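Local atomic coordinates of phosphate transport system protein phoU (Streptococcus pneumoniae, PDB entry 2I0M), a protein that probably takes part in the regulation of phosphate uptake, working as an all-helical, zinc-binding homodimer. Residues E116-Q121 and Y159-K164; K29-L34 and A98-A103; L61-L66 and I81-S86; H10-S15 and S57-T62; S143-I148 and E202-L207. All coordinates share one frame; numbering follows the deposited sequence.

How the contacts relate
Contacts 2, 3 and 5 are buried, whereas contacts 1 and 4 reach the surface on one flank. All five rest on apolar or van der Waals packing between helices, with no hydrogen bond across any of them. Contacts 3 and 4 share helix 39-66 and merge around Leu-12, Ile-59, Cys-63 and Ile-83, their centres about 7 Å apart. Contact 2, the one parallel pair measured, joins helices 5-35 and 74-105 farther along the bundle and meets contact 1 through Leu-34 and Leu-119. Contact 5 touches contact 3 where Arg-203 passes Ser-82, Ser-85 and Ser-86; charged groups there and zinc in contact 4 lie beside the apolar packing.

Contact 1: residues E116-Q121 and Y159-K164; sequences EEQLHQ and YYALSK
Leu-162 presses its forked end against the backbone and CB of Gln-118, and this is the tight half of the contact. Methyl CD1 of Leu-162 rests over the main chain, 4.0 Å from N of Leu-119, while its other methyl, CD2, comes to 4.0 Å from CB of Gln-118. CB of Leu-162 points at the partner helix, and with CG anti to the carbonyl carbon (chi1 -81°) both methyls end up on that side. The neighbouring Leu-119 is buried too and continues the apolar surface towards Leu-34 of helix 5-35 and Tyr-183 of helix 177-209. The two segments belong to helices 117-136 and 152-168, an antiparallel pair of the all-helical PhoU fold; their local axes run at 157° and approach to 10.7 Å, a wide spacing that matches the modest overlap. On the solvent side the packing thins out. Gln-118 is exposed, and its side chain bends at chi2, bringing OE1 no nearer than 4.2 Å to CB of Ala-161, a van der Waals touch without a hydrogen bond. Behind Leu-162, on the other flank of its helix, OG of Ser-163 donates to O of Tyr-159 at 2.7 Å, from the face of that carbonyl opposite to the one used by Ser-163 N. The same OG stands over the centre of the Tyr-159 ring, whose hydroxyl is hydrogen-bonded to OH of Tyr-159 of the second subunit.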
# COMPACT_ATOMS: atom_id res chain seq x y z
N GLU A 116 3.94 25.38 -1.01
CA GLU A 116 3.54 25.33 0.40
C GLU A 116 2.02 25.20 0.59
O GLU A 116 1.56 24.25 1.22
CB GLU A 116 4.07 26.56 1.16
CG GLU A 116 4.28 26.32 2.66
CD GLU A 116 5.04 25.01 2.95
OE1 GLU A 116 6.27 24.96 2.72
OE2 GLU A 116 4.40 24.03 3.40
N GLU A 117 1.26 26.16 0.05
CA GLU A 117 -0.20 26.15 0.16
C GLU A 117 -0.90 25.01 -0.60
O GLU A 117 -1.89 24.46 -0.10
CB GLU A 117 -0.79 27.52 -0.23
CG GLU A 117 -0.40 28.67 0.70
CD GLU A 117 -0.64 28.37 2.18
OE1 GLU A 117 -1.70 27.79 2.53
OE2 GLU A 117 0.26 28.71 2.99
N GLN A 118 -0.39 24.66 -1.77
CA GLN A 118 -0.83 23.45 -2.49
C GLN A 118 -0.66 22.19 -1.63
O GLN A 118 -1.55 21.34 -1.56
CB GLN A 118 -0.06 23.27 -3.79
CG GLN A 118 -0.65 24.00 -5.00
CD GLN A 118 -0.44 23.21 -6.29
OE1 GLN A 118 -0.93 22.09 -6.43
NE2 GLN A 118 0.28 23.80 -7.24
N LEU A 119 0.48 22.10 -0.96
CA LEU A 119 0.79 21.03 -0.03
C LEU A 119 -0.18 20.97 1.16
O LEU A 119 -0.59 19.88 1.59
CB LEU A 119 2.23 21.20 0.47
CG LEU A 119 2.90 19.89 0.85
CD1 LEU A 119 4.37 19.90 0.44
CD2 LEU A 119 2.72 19.62 2.34
N HIS A 120 -0.53 22.15 1.69
CA HIS A 120 -1.54 22.31 2.74
C HIS A 120 -2.88 21.78 2.24
O HIS A 120 -3.63 21.17 2.99
CB HIS A 120 -1.70 23.82 3.13
CG HIS A 120 -0.55 24.38 3.92
ND1 HIS A 120 -0.60 25.63 4.50
CD2 HIS A 120 0.65 23.86 4.26
CE1 HIS A 120 0.54 25.87 5.14
NE2 HIS A 120 1.31 24.80 5.00
N GLN A 121 -3.18 22.02 0.97
CA GLN A 121 -4.43 21.59 0.37
C GLN A 121 -4.49 20.08 0.19
O GLN A 121 -5.49 19.46 0.52
CB GLN A 121 -4.70 22.29 -0.96
CG GLN A 121 -4.93 23.80 -0.82
CD GLN A 121 -6.05 24.14 0.12
OE1 GLN A 121 -7.10 23.49 0.11
NE2 GLN A 121 -5.85 25.16 0.95
N TYR A 159 -0.41 15.28 -6.27
CA TYR A 159 0.85 14.55 -6.29
C TYR A 159 1.72 14.88 -7.51
O TYR A 159 2.90 15.17 -7.37
CB TYR A 159 0.63 13.03 -6.15
CG TYR A 159 1.91 12.25 -6.18
CD1 TYR A 159 2.82 12.34 -5.13
CD2 TYR A 159 2.23 11.44 -7.26
CE1 TYR A 159 4.02 11.66 -5.15
CE2 TYR A 159 3.43 10.73 -7.29
CZ TYR A 159 4.32 10.85 -6.22
OH TYR A 159 5.51 10.15 -6.22
N TYR A 160 1.13 14.84 -8.70
CA TYR A 160 1.90 15.06 -9.92
C TYR A 160 2.28 16.52 -10.13
O TYR A 160 3.43 16.82 -10.43
CB TYR A 160 1.21 14.44 -11.15
CG TYR A 160 1.19 12.91 -11.10
CD1 TYR A 160 2.35 12.17 -11.32
CD2 TYR A 160 0.02 12.22 -10.78
CE1 TYR A 160 2.34 10.77 -11.25
CE2 TYR A 160 -0.01 10.83 -10.71
CZ TYR A 160 1.15 10.11 -10.95
OH TYR A 160 1.13 8.74 -10.87
N ALA A 161 1.32 17.42 -9.91
CA ALA A 161 1.57 18.85 -9.96
C ALA A 161 2.70 19.24 -9.02
O ALA A 161 3.58 20.00 -9.40
CB ALA A 161 0.30 19.63 -9.62
N LEU A 162 2.67 18.74 -7.79
CA LEU A 162 3.73 19.09 -6.85
C LEU A 162 5.07 18.43 -7.19
O LEU A 162 6.12 19.01 -6.94
CB LEU A 162 3.29 18.83 -5.41
CG LEU A 162 2.42 19.93 -4.80
CD1 LEU A 162 1.48 19.40 -3.74
CD2 LEU A 162 3.27 21.08 -4.23
N SER A 163 5.03 17.23 -7.79
CA SER A 163 6.25 16.57 -8.23
C SER A 163 6.91 17.32 -9.38
O SER A 163 8.11 17.60 -9.33
CB SER A 163 5.97 15.12 -8.64
OG SER A 163 5.46 14.39 -7.55
N LYS A 164 6.12 17.65 -10.40
CA LYS A 164 6.57 18.44 -11.54
C LYS A 164 7.19 19.76 -11.08
O LYS A 164 8.24 20.16 -11.58
CB LYS A 164 5.42 18.72 -12.50
CG LYS A 164 5.01 17.56 -13.38
CD LYS A 164 3.97 18.00 -14.42
CE LYS A 164 3.83 16.99 -15.57
NZ LYS A 164 3.12 15.72 -15.19

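Contact 2: residues K29-L34 and A98-A103; sequences KALLAL and AGIAKA
In the up-down-up run of the first three helices, the first and third lie nearly parallel, and here they meet through Ile-100 lodged against Ala-30, Leu-31 and Leu-34. The local axes of 29-34 and 98-103 diverge by 13° and approach to 8.9 Å. The backbones come nearest at two alanines, with the CA atoms of Ala-30 and Ala-101 5.7 Å apart, consistent with small residues on this line. Ile-100 supplies the bulk, its two branches going to different neighbours. Branch CG2, anti to the backbone N, turns to Ala-30, lying 4.1 Å from O of that residue and 4.4 Å from its CB; CG of Leu-34 is beside it at 4.5 Å. The longer branch leaves on the other side (chi1 -68°) and brings CD1 to 4.1 Å from CD2 of Leu-31, the two side chains crossing at a slant. Leu-31 starts off pointing away from the partner helix, and only its end swings back. Within the PhoU-family bundle this seam is roofed by two further helices: Ile-100 also packs on His-189 and Leu-190 of helix 177-209, while Leu-31 reaches Leu-127 of helix 117-136.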
# COMPACT_ATOMS: atom_id res chain seq x y z
N LYS A 29 -1.31 16.09 13.57
CA LYS A 29 -0.03 16.45 14.23
C LYS A 29 1.18 16.47 13.27
O LYS A 29 1.98 17.40 13.32
CB LYS A 29 0.25 15.49 15.41
CG LYS A 29 -0.22 15.99 16.79
CD LYS A 29 -0.46 14.86 17.84
CE LYS A 29 0.44 13.60 17.68
NZ LYS A 29 -0.04 12.40 18.48
N ALA A 30 1.30 15.46 12.41
CA ALA A 30 2.37 15.43 11.39
C ALA A 30 2.39 16.66 10.48
O ALA A 30 3.46 17.21 10.18
CB ALA A 30 2.28 14.15 10.52
N LEU A 31 1.21 17.07 10.03
CA LEU A 31 1.08 18.18 9.10
C LEU A 31 1.24 19.52 9.79
O LEU A 31 1.74 20.46 9.18
CB LEU A 31 -0.25 18.09 8.33
CG LEU A 31 -0.24 16.89 7.37
CD1 LEU A 31 -1.62 16.64 6.77
CD2 LEU A 31 0.83 17.03 6.27
N LEU A 32 0.81 19.60 11.05
CA LEU A 32 1.09 20.77 11.88
C LEU A 32 2.58 20.87 12.17
O LEU A 32 3.15 21.96 12.08
CB LEU A 32 0.27 20.75 13.19
CG LEU A 32 0.70 21.66 14.37
CD1 LEU A 32 0.64 23.17 14.04
CD2 LEU A 32 -0.13 21.36 15.62
N ALA A 33 3.23 19.76 12.52
CA ALA A 33 4.68 19.77 12.72
C ALA A 33 5.42 20.23 11.46
O ALA A 33 6.49 20.82 11.56
CB ALA A 33 5.20 18.41 13.19
N LEU A 34 4.83 19.98 10.29
CA LEU A 34 5.38 20.39 8.99
C LEU A 34 5.16 21.87 8.71
O LEU A 34 6.07 22.54 8.25
CB LEU A 34 4.74 19.58 7.85
CG LEU A 34 5.43 19.38 6.50
CD1 LEU A 34 4.39 19.11 5.44
CD2 LEU A 34 6.33 20.52 6.05
N ALA A 98 4.53 9.11 10.27
CA ALA A 98 5.86 9.13 10.90
C ALA A 98 6.94 9.47 9.88
O ALA A 98 7.94 10.10 10.23
CB ALA A 98 6.19 7.78 11.57
N GLY A 99 6.73 9.05 8.63
CA GLY A 99 7.64 9.34 7.53
C GLY A 99 7.74 10.83 7.24
O GLY A 99 8.84 11.34 7.06
N ILE A 100 6.60 11.51 7.24
CA ILE A 100 6.53 12.98 7.10
C ILE A 100 7.24 13.69 8.27
O ILE A 100 7.94 14.70 8.08
CB ILE A 100 5.07 13.47 7.01
CG1 ILE A 100 4.42 13.00 5.70
CG2 ILE A 100 4.99 14.99 7.10
CD1 ILE A 100 3.02 13.61 5.42
N ALA A 101 7.05 13.16 9.47
CA ALA A 101 7.74 13.67 10.63
C ALA A 101 9.25 13.53 10.49
O ALA A 101 9.98 14.44 10.87
CB ALA A 101 7.23 12.98 11.91
N LYS A 102 9.73 12.42 9.92
CA LYS A 102 11.17 12.24 9.66
C LYS A 102 11.71 13.22 8.62
O LYS A 102 12.80 13.75 8.78
CB LYS A 102 11.49 10.81 9.22
CG LYS A 102 11.06 9.74 10.20
CD LYS A 102 11.54 8.37 9.75
CE LYS A 102 10.91 7.27 10.58
NZ LYS A 102 11.67 6.00 10.42
N ALA A 103 10.94 13.47 7.56
CA ALA A 103 11.32 14.45 6.55
C ALA A 103 11.42 15.87 7.13
O ALA A 103 12.22 16.68 6.67
CB ALA A 103 10.36 14.41 5.37

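Contact 3: residues L61-L66 and I81-S86; sequences LTCARL and ISIMSS
Cys-63, with Ala-64 beside it, receives Ile-83 and Met-84 of the partner helix, while other residues of 81-86 turn elsewhere. Ile-81 points away from helix 39-66 and packs instead on Glu-60 of the second subunit. Ser-82 also misses helix 39-66 and packs on Arg-203 and Tyr-206 of helix 177-209. At Ile-83 the contact begins: its CG2 methyl lies 3.6 Å from SG of Cys-63, while the CG1 branch, on the other side of CB, leads away. Met-84 does most of the touching. Helices 39-66 and 74-105 are here an antiparallel pair of the PhoU-family helical bundle, with local axes at 156° and 9.7 Å apart at closest approach. CG of Met-84 lies 3.4 Å from CB of Cys-63, and the bend at chi3 (-143°) brings CE of Met-84 back to the same atom at the same distance; both are short for carbon-carbon contacts, consistent with tight packing within the accuracy of a 2.4 Å model. The same CE reaches over the main chain to 3.6 Å from N of Ala-64. SG of Cys-63, anti to its carbonyl carbon, passes 3.5 Å from CG of Met-84. Met-84 also packs on Met-84 of the second subunit. Beyond it, Ser-86 turns back within its own helix: its OG donates to O of Ser-82 at 2.8 Å, and its N reaches that same oxygen from the other face of the carbonyl.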
# COMPACT_ATOMS: atom_id res chain seq x y z
N LEU A 61 -5.67 -9.67 17.03
CA LEU A 61 -5.75 -10.81 17.94
C LEU A 61 -7.15 -11.12 18.45
O LEU A 61 -7.53 -12.29 18.52
CB LEU A 61 -4.76 -10.67 19.11
CG LEU A 61 -3.46 -11.50 19.06
CD1 LEU A 61 -2.60 -11.16 17.85
CD2 LEU A 61 -2.65 -11.32 20.35
N THR A 62 -7.90 -10.08 18.80
CA THR A 62 -9.30 -10.28 19.19
C THR A 62 -10.18 -10.65 17.98
O THR A 62 -11.17 -11.35 18.13
CB THR A 62 -9.93 -9.11 20.04
OG1 THR A 62 -10.70 -8.24 19.21
CG2 THR A 62 -8.88 -8.32 20.81
N CYS A 63 -9.79 -10.19 16.79
CA CYS A 63 -10.39 -10.67 15.53
C CYS A 63 -10.17 -12.17 15.39
O CYS A 63 -11.14 -12.95 15.33
CB CYS A 63 -9.78 -9.97 14.31
SG CYS A 63 -10.46 -8.37 13.82
N ALA A 64 -8.90 -12.58 15.34
CA ALA A 64 -8.52 -13.98 15.15
C ALA A 64 -9.22 -14.90 16.16
O ALA A 64 -9.69 -15.97 15.79
CB ALA A 64 -7.01 -14.15 15.22
N ARG A 65 -9.29 -14.48 17.41
CA ARG A 65 -9.98 -15.25 18.43
C ARG A 65 -11.51 -15.17 18.31
O ARG A 65 -12.21 -16.08 18.76
CB ARG A 65 -9.55 -14.84 19.84
CG ARG A 65 -10.32 -13.65 20.37
CD ARG A 65 -10.56 -13.76 21.87
NE ARG A 65 -11.54 -12.76 22.30
CZ ARG A 65 -11.24 -11.53 22.70
NH1 ARG A 65 -12.21 -10.70 23.07
NH2 ARG A 65 -9.97 -11.13 22.73
N LEU A 66 -12.03 -14.10 17.71
CA LEU A 66 -13.49 -13.95 17.64
C LEU A 66 -14.14 -14.95 16.71
O LEU A 66 -15.26 -15.40 16.97
CB LEU A 66 -13.92 -12.53 17.26
CG LEU A 66 -14.43 -11.66 18.41
CD1 LEU A 66 -15.08 -10.39 17.87
CD2 LEU A 66 -15.40 -12.43 19.29
N ILE A 81 -13.05 -9.98 8.75
CA ILE A 81 -12.02 -9.93 7.71
C ILE A 81 -11.73 -8.47 7.31
O ILE A 81 -10.60 -8.11 7.04
CB ILE A 81 -12.41 -10.76 6.46
CG1 ILE A 81 -12.43 -12.27 6.77
CG2 ILE A 81 -11.46 -10.47 5.27
CD1 ILE A 81 -12.94 -13.18 5.62
N SER A 82 -12.77 -7.65 7.30
CA SER A 82 -12.65 -6.24 6.95
C SER A 82 -11.90 -5.45 8.01
O SER A 82 -11.14 -4.55 7.69
CB SER A 82 -14.04 -5.63 6.72
OG SER A 82 -14.69 -6.26 5.64
N ILE A 83 -12.13 -5.76 9.28
CA ILE A 83 -11.43 -5.12 10.39
C ILE A 83 -9.94 -5.50 10.36
O ILE A 83 -9.07 -4.63 10.44
CB ILE A 83 -12.07 -5.47 11.75
CG1 ILE A 83 -13.53 -4.96 11.83
CG2 ILE A 83 -11.20 -5.00 12.90
CD1 ILE A 83 -13.75 -3.44 12.05
N MET A 84 -9.65 -6.79 10.18
CA MET A 84 -8.27 -7.29 10.13
C MET A 84 -7.48 -6.62 9.03
O MET A 84 -6.38 -6.15 9.24
CB MET A 84 -8.24 -8.80 9.92
CG MET A 84 -8.62 -9.61 11.14
SD MET A 84 -8.03 -11.32 11.05
CE MET A 84 -9.38 -12.18 11.82
N SER A 85 -8.09 -6.56 7.85
CA SER A 85 -7.48 -5.95 6.68
C SER A 85 -7.35 -4.44 6.82
O SER A 85 -6.34 -3.87 6.44
CB SER A 85 -8.30 -6.32 5.44
OG SER A 85 -8.24 -5.29 4.47
N SER A 86 -8.36 -3.79 7.38
CA SER A 86 -8.36 -2.34 7.49
C SER A 86 -7.45 -1.82 8.61
O SER A 86 -6.90 -0.72 8.50
CB SER A 86 -9.79 -1.81 7.67
OG SER A 86 -10.60 -2.04 6.53

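Contact 4: residues H10-S15 and S57-T62; sequences HELEQS and SAIELT. With ZN (zinc ion), chain C.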
# COMPACT_ATOMS: atom_id res chain seq x y z
N HIS A 10 -19.61 -5.25 17.47
CA HIS A 10 -19.76 -3.82 17.65
C HIS A 10 -18.61 -3.23 18.45
O HIS A 10 -18.07 -2.18 18.10
CB HIS A 10 -21.09 -3.50 18.33
CG HIS A 10 -21.16 -2.10 18.83
ND1 HIS A 10 -21.40 -1.03 17.99
CD2 HIS A 10 -20.93 -1.57 20.05
CE1 HIS A 10 -21.36 0.09 18.69
NE2 HIS A 10 -21.08 -0.22 19.94
N GLU A 11 -18.23 -3.92 19.53
CA GLU A 11 -17.07 -3.51 20.34
C GLU A 11 -15.76 -3.60 19.56
O GLU A 11 -14.91 -2.75 19.71
CB GLU A 11 -17.01 -4.31 21.64
CG GLU A 11 -17.80 -3.66 22.78
CD GLU A 11 -18.25 -4.65 23.86
OE1 GLU A 11 -19.17 -4.29 24.64
OE2 GLU A 11 -17.70 -5.77 23.94
N LEU A 12 -15.63 -4.63 18.72
CA LEU A 12 -14.49 -4.75 17.81
C LEU A 12 -14.44 -3.58 16.82
O LEU A 12 -13.38 -3.04 16.53
CB LEU A 12 -14.52 -6.08 17.05
CG LEU A 12 -13.23 -6.69 16.47
CD1 LEU A 12 -13.52 -7.38 15.14
CD2 LEU A 12 -12.10 -5.69 16.31
N GLU A 13 -15.59 -3.19 16.30
CA GLU A 13 -15.64 -2.01 15.44
C GLU A 13 -15.17 -0.72 16.16
O GLU A 13 -14.54 0.14 15.54
CB GLU A 13 -17.05 -1.81 14.88
CG GLU A 13 -17.14 -0.69 13.87
CD GLU A 13 -18.40 -0.77 13.04
OE1 GLU A 13 -19.51 -0.67 13.61
OE2 GLU A 13 -18.27 -0.93 11.81
N GLN A 14 -15.48 -0.60 17.44
CA GLN A 14 -15.10 0.60 18.19
C GLN A 14 -13.60 0.65 18.44
O GLN A 14 -13.01 1.74 18.40
CB GLN A 14 -15.89 0.73 19.51
CG GLN A 14 -17.34 1.22 19.33
CD GLN A 14 -17.45 2.59 18.65
OE1 GLN A 14 -18.13 2.74 17.63
NE2 GLN A 14 -16.77 3.58 19.20
N SER A 15 -13.00 -0.51 18.71
CA SER A 15 -11.54 -0.64 18.81
C SER A 15 -10.86 -0.12 17.54
O SER A 15 -9.89 0.63 17.62
CB SER A 15 -11.12 -2.10 19.03
OG SER A 15 -11.47 -2.55 20.33
N SER A 57 -2.07 -4.96 16.60
CA SER A 57 -1.88 -6.35 16.98
C SER A 57 -2.99 -6.78 17.93
O SER A 57 -3.52 -7.89 17.82
CB SER A 57 -0.48 -6.60 17.55
OG SER A 57 -0.47 -6.72 18.96
N ALA A 58 -3.36 -5.90 18.85
CA ALA A 58 -4.46 -6.14 19.79
C ALA A 58 -5.75 -6.46 19.03
O ALA A 58 -6.41 -7.46 19.31
CB ALA A 58 -4.66 -4.94 20.72
N ILE A 59 -6.07 -5.61 18.06
CA ILE A 59 -7.26 -5.78 17.21
C ILE A 59 -7.19 -7.06 16.38
O ILE A 59 -8.13 -7.86 16.42
CB ILE A 59 -7.46 -4.56 16.31
CG1 ILE A 59 -7.77 -3.33 17.16
CG2 ILE A 59 -8.59 -4.81 15.29
CD1 ILE A 59 -7.50 -2.04 16.43
N GLU A 60 -6.09 -7.23 15.63
CA GLU A 60 -5.78 -8.49 14.91
C GLU A 60 -6.05 -9.74 15.75
O GLU A 60 -6.58 -10.73 15.24
CB GLU A 60 -4.31 -8.54 14.47
CG GLU A 60 -3.98 -7.74 13.24
CD GLU A 60 -2.54 -7.92 12.77
OE1 GLU A 60 -1.64 -8.26 13.58
OE2 GLU A 60 -2.30 -7.72 11.57
N LEU A 61 -5.67 -9.67 17.03
CA LEU A 61 -5.75 -10.81 17.94
C LEU A 61 -7.15 -11.12 18.45
O LEU A 61 -7.53 -12.29 18.52
CB LEU A 61 -4.76 -10.67 19.11
CG LEU A 61 -3.46 -11.50 19.06
CD1 LEU A 61 -2.60 -11.16 17.85
CD2 LEU A 61 -2.65 -11.32 20.35
N THR A 62 -7.90 -10.08 18.80
CA THR A 62 -9.30 -10.28 19.19
C THR A 62 -10.18 -10.65 17.98
O THR A 62 -11.17 -11.35 18.13
CB THR A 62 -9.93 -9.11 20.04
OG1 THR A 62 -10.70 -8.24 19.21
CG2 THR A 62 -8.88 -8.32 20.81
ZN ZN C . -21.10 1.08 21.69
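Leu-12 and Ile-59 cross at an oblique angle, methyl to methyl, with CD2 of Leu-12 at 3.8 Å from CG2 of Ile-59. Leu-12 leaves its helix to one side, but with CG anti to the backbone N (chi1 -156°) its end swings towards 57-62. Against Thr-62 the same leucine runs alongside in the opposite direction, its CG 4.0 Å from OG1 of Thr-62, a contact of apolar carbon with hydroxyl. Ile-59 spreads its other branch over Ser-15: CG1 of Ile-59 lies 4.0 Å from CB of Ser-15, and its terminal CD1 is 3.8 Å from O of Ser-15. The antiparallel helices, at 163° and 10.5 Å between local axes, meet mainly through Leu-12 and Ile-59, with Ser-15 and Thr-62 at the margin, while Ile-83 of helix 74-105 touches both apolar residues and makes this a three-helix junction of the PhoU-family bundle. His-10 is directed elsewhere: its NE2 binds a zinc ion at 2.2 Å, and this metal ligand plays no part in the contact. The join therefore depends on the apolar pair buried against helix 74-105, Ser-15 and Thr-62 forming a more exposed margin without bonding across it.

Contact 5: residues S143-I148 and E202-L207; sequences SKAISI and ERLVYL
Apolar contact between Ala-145 and Leu-204 forms the centre of the join, where the CA atoms of these two residues are 6.5 Å apart. The single methyl of Ala-145 sits against the root of the leucine, CB to CB at 3.8 Å, and CD2 of Leu-204 folds over it at 4.0 Å. Chi1 of Leu-204 is -140° and chi2 25°, both well off staggered values, which may reflect crowding by Phe-137 and Leu-133, which touch it as well, or the limits of the model. A looser apolar touch lies beside it, with CD1 of Ile-146 at 4.5 Å from CG2 of Val-205. Together these residues dock the short helix 142-150 on the long helix 177-209 of the all-helical PhoU fold.

No hydrogen bond crosses between the segments. Inside 143-148, OG of Ser-147 donates to O of Lys-144 at 2.9 Å, meeting the carbonyl at a C=O...O angle of 114° and on the same face of its plane as N of Ile-148.

Charged and aromatic groups occupy another flank of helix 177-209. The guanidinium of Arg-203 brings NH2 over the centre of the Tyr-206 ring, 3.2 Å above its plane, while NH1 forms a salt bridge with OE2 of Glu-60 of the second subunit. Helix 177-209 is thus two-faced here: the side towards 143-148 is apolar, close at Ala-145 and looser at Ile-146, whereas another side carries the guanidinium of Arg-203, whose charge is probably balanced by Glu-60 of the second subunit, tying this helix to the dimer partner.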
# COMPACT_ATOMS: atom_id res chain seq x y z
N SER A 143 -21.87 3.32 -0.76
CA SER A 143 -21.86 4.57 -1.52
C SER A 143 -21.09 5.72 -0.89
O SER A 143 -20.41 6.46 -1.59
CB SER A 143 -23.28 5.02 -1.81
OG SER A 143 -23.99 3.93 -2.36
N LYS A 144 -21.18 5.87 0.43
CA LYS A 144 -20.33 6.85 1.09
C LYS A 144 -18.85 6.45 0.95
O LYS A 144 -18.01 7.30 0.66
CB LYS A 144 -20.74 7.10 2.56
CG LYS A 144 -22.26 7.23 2.79
CD LYS A 144 -22.64 8.28 3.85
CE LYS A 144 -21.97 7.99 5.20
NZ LYS A 144 -21.94 9.20 6.11
N ALA A 145 -18.54 5.16 1.09
CA ALA A 145 -17.18 4.65 0.86
C ALA A 145 -16.68 5.02 -0.53
O ALA A 145 -15.59 5.58 -0.67
CB ALA A 145 -17.10 3.14 1.06
N ILE A 146 -17.48 4.72 -1.55
CA ILE A 146 -17.14 4.98 -2.96
C ILE A 146 -16.90 6.47 -3.24
O ILE A 146 -15.92 6.81 -3.92
CB ILE A 146 -18.23 4.42 -3.90
CG1 ILE A 146 -18.22 2.89 -3.88
CG2 ILE A 146 -18.05 4.95 -5.33
CD1 ILE A 146 -19.42 2.24 -4.55
N SER A 147 -17.77 7.34 -2.73
CA SER A 147 -17.57 8.77 -2.88
C SER A 147 -16.26 9.26 -2.22
O SER A 147 -15.55 10.09 -2.80
CB SER A 147 -18.80 9.57 -2.41
OG SER A 147 -18.99 9.39 -1.02
N ILE A 148 -15.92 8.72 -1.04
CA ILE A 148 -14.63 9.03 -0.40
C ILE A 148 -13.41 8.59 -1.23
O ILE A 148 -12.47 9.38 -1.42
CB ILE A 148 -14.54 8.44 1.03
CG1 ILE A 148 -15.58 9.11 1.95
CG2 ILE A 148 -13.11 8.58 1.61
CD1 ILE A 148 -15.89 8.32 3.19
N GLU A 202 -12.82 0.32 -0.40
CA GLU A 202 -13.12 -0.89 -1.19
C GLU A 202 -13.52 -2.08 -0.32
O GLU A 202 -14.41 -2.83 -0.67
CB GLU A 202 -11.93 -1.29 -2.06
CG GLU A 202 -11.50 -0.24 -3.08
CD GLU A 202 -10.38 -0.72 -3.99
OE1 GLU A 202 -10.56 -0.67 -5.22
OE2 GLU A 202 -9.32 -1.15 -3.49
N ARG A 203 -12.83 -2.24 0.80
CA ARG A 203 -13.17 -3.24 1.82
C ARG A 203 -14.60 -3.05 2.34
O ARG A 203 -15.30 -4.02 2.62
CB ARG A 203 -12.18 -3.12 2.99
CG ARG A 203 -12.03 -4.36 3.83
CD ARG A 203 -11.02 -5.36 3.24
NE ARG A 203 -11.71 -6.51 2.66
CZ ARG A 203 -11.13 -7.64 2.28
NH1 ARG A 203 -9.82 -7.83 2.41
NH2 ARG A 203 -11.89 -8.60 1.77
N LEU A 204 -15.00 -1.80 2.47
CA LEU A 204 -16.36 -1.45 2.87
C LEU A 204 -17.37 -1.84 1.77
O LEU A 204 -18.46 -2.34 2.08
CB LEU A 204 -16.43 0.05 3.18
CG LEU A 204 -17.22 0.66 4.35
CD1 LEU A 204 -17.42 -0.32 5.50
CD2 LEU A 204 -16.52 1.96 4.83
N VAL A 205 -17.00 -1.66 0.50
CA VAL A 205 -17.93 -2.06 -0.57
C VAL A 205 -18.07 -3.59 -0.60
O VAL A 205 -19.18 -4.10 -0.74
CB VAL A 205 -17.68 -1.37 -1.97
CG1 VAL A 205 -16.27 -1.53 -2.42
CG2 VAL A 205 -18.62 -1.91 -3.06
N TYR A 206 -16.95 -4.29 -0.41
CA TYR A 206 -16.91 -5.75 -0.26
C TYR A 206 -17.79 -6.25 0.88
O TYR A 206 -18.37 -7.33 0.81
CB TYR A 206 -15.46 -6.20 -0.06
CG TYR A 206 -15.29 -7.46 0.75
CD1 TYR A 206 -15.25 -8.73 0.15
CD2 TYR A 206 -15.16 -7.39 2.14
CE1 TYR A 206 -15.09 -9.90 0.91
CE2 TYR A 206 -15.01 -8.53 2.91
CZ TYR A 206 -14.97 -9.77 2.30
OH TYR A 206 -14.82 -10.89 3.10
N LEU A 207 -17.86 -5.47 1.95
CA LEU A 207 -18.65 -5.84 3.12
C LEU A 207 -20.16 -5.83 2.79
O LEU A 207 -20.89 -6.77 3.14
CB LEU A 207 -18.28 -4.93 4.30
CG LEU A 207 -19.00 -5.02 5.65
CD1 LEU A 207 -19.02 -6.44 6.20
CD2 LEU A 207 -18.36 -4.05 6.63